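Quinoline 2-oxidoreductase large subunit (PDB 1T3Q) catalyses the hydroxylation of quinoline at carbon 2, as the subunit of a molybdenum hydroxylase that carries the molybdopterin cytosine dinucleotide cofactor. Local coordinates at the interface of chains B and A. Numbering follows the deposited sequence. Chains: chain A, quinoline 2-oxidoreductase large subunit; chain B, quinoline 2-oxidoreductase small subunit.

The interface of chains B and A. Residues chain B 143-144; chain A 198-201, 255, 370, 685.
The cluster-binding loop of the small subunit, B:Arg143 and B:Cys144, enters the large subunit among the loops of A:Ala198 to A:Met201, A:Phe255 and A:Tyr370 and the helix 672-692, which supplies A:Gln685. B:Arg143 does most of the reaching. Its chain leaves the backbone with CG opposite the backbone N (chi1 -173°), then bends at chi2 and chi3 past A:Phe255 to bring the guanidinium to the A:Ala198 carbonyl. There NE of B:Arg143 donates a nearly straight hydrogen bond of 2.8 Å to A:Ala198 O; the oxygen lies in the guanidinium plane, whereas the donor is tilted 34° from the carbonyl plane. NH1 adds a weak bond to the same oxygen. The phenol oxygen OH of A:Tyr370 sits over one guanidinium face, near the rim, 3.3 Å from NH1 of B:Arg143. Farther back along the chain, CG of B:Arg143 packs against CE2 of A:Phe255 at 3.4 Å. The amide of A:Gln685 stands almost perpendicular to the guanidinium, its NE2 centred above one face of the A:Phe255 ring. Cutting B:Arg143 back to an alanine is likely to leave A:Ala198 O without its NE and NH1 donors and to remove the packing beside A:Phe255 and A:Gln685, weakening the fit of the subunits near the iron-sulfur cluster. B:Cys144, one of the cysteines of that [2Fe-2S] site, also touches the large subunit: its SG lies 3.7 Å from CZ of A:Phe255, a residue of the molybdenum pocket.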
# COMPACT_ATOMS: atom_id res chain seq x y z
N ARG B 143 11.58 26.66 0.65
CA ARG B 143 10.79 27.31 1.69
C ARG B 143 11.15 26.84 3.09
O ARG B 143 10.70 27.42 4.08
CB ARG B 143 9.30 27.04 1.43
CG ARG B 143 8.34 27.79 2.34
CD ARG B 143 8.56 29.29 2.24
NE ARG B 143 7.31 30.04 2.37
CZ ARG B 143 7.24 31.37 2.38
NH1 ARG B 143 6.06 31.96 2.48
NH2 ARG B 143 8.34 32.10 2.30
N CYS B 144 11.99 25.80 3.18
CA CYS B 144 12.37 25.21 4.46
C CYS B 144 13.69 25.58 5.12
O CYS B 144 13.73 25.83 6.32
CB CYS B 144 12.42 23.68 4.35
SG CYS B 144 10.92 22.82 3.94
N ALA A 198 1.57 30.57 3.26
CA ALA A 198 2.63 29.70 3.76
C ALA A 198 3.48 29.33 2.55
O ALA A 198 4.68 29.06 2.67
CB ALA A 198 2.02 28.44 4.39
N CYS A 199 2.83 29.32 1.39
CA CYS A 199 3.49 29.01 0.12
C CYS A 199 4.51 27.86 0.19
O CYS A 199 5.69 28.03 -0.11
CB CYS A 199 4.16 30.28 -0.42
SG CYS A 199 4.64 30.21 -2.17
N PRO A 200 4.07 26.66 0.61
CA PRO A 200 5.00 25.53 0.67
C PRO A 200 5.32 25.15 -0.78
O PRO A 200 4.50 25.37 -1.66
CB PRO A 200 4.18 24.46 1.38
CG PRO A 200 2.78 24.75 0.92
CD PRO A 200 2.72 26.26 1.04
N MET A 201 6.51 24.60 -1.04
CA MET A 201 6.84 24.24 -2.42
C MET A 201 5.90 23.17 -2.97
O MET A 201 5.63 23.13 -4.17
CB MET A 201 8.31 23.81 -2.55
CG MET A 201 9.28 24.99 -2.51
SD MET A 201 8.96 26.26 -3.79
CE MET A 201 7.87 27.38 -2.88
N PHE A 255 4.08 24.26 7.35
CA PHE A 255 4.13 25.58 7.98
C PHE A 255 2.79 26.08 8.51
O PHE A 255 2.59 27.28 8.65
CB PHE A 255 4.70 26.59 6.97
CG PHE A 255 5.93 26.11 6.26
CD1 PHE A 255 7.12 25.93 6.96
CD2 PHE A 255 5.89 25.79 4.91
CE1 PHE A 255 8.26 25.43 6.32
CE2 PHE A 255 7.03 25.30 4.26
CZ PHE A 255 8.21 25.12 4.97
N TYR A 370 -0.27 30.04 10.12
CA TYR A 370 0.99 30.06 9.39
C TYR A 370 2.06 30.34 10.44
O TYR A 370 1.92 31.26 11.25
CB TYR A 370 1.00 31.12 8.29
CG TYR A 370 2.35 31.33 7.63
CD1 TYR A 370 3.16 30.25 7.27
CD2 TYR A 370 2.82 32.62 7.35
CE1 TYR A 370 4.39 30.44 6.64
CE2 TYR A 370 4.04 32.83 6.72
CZ TYR A 370 4.83 31.73 6.37
OH TYR A 370 6.04 31.94 5.75
N GLN A 685 11.76 32.93 6.00
CA GLN A 685 10.34 33.25 5.84
C GLN A 685 10.03 34.62 6.44
O GLN A 685 9.18 35.34 5.94
CB GLN A 685 9.47 32.17 6.48
CG GLN A 685 9.42 30.88 5.66
CD GLN A 685 8.65 29.76 6.34
OE1 GLN A 685 8.82 29.54 7.53
NE2 GLN A 685 7.83 29.05 5.58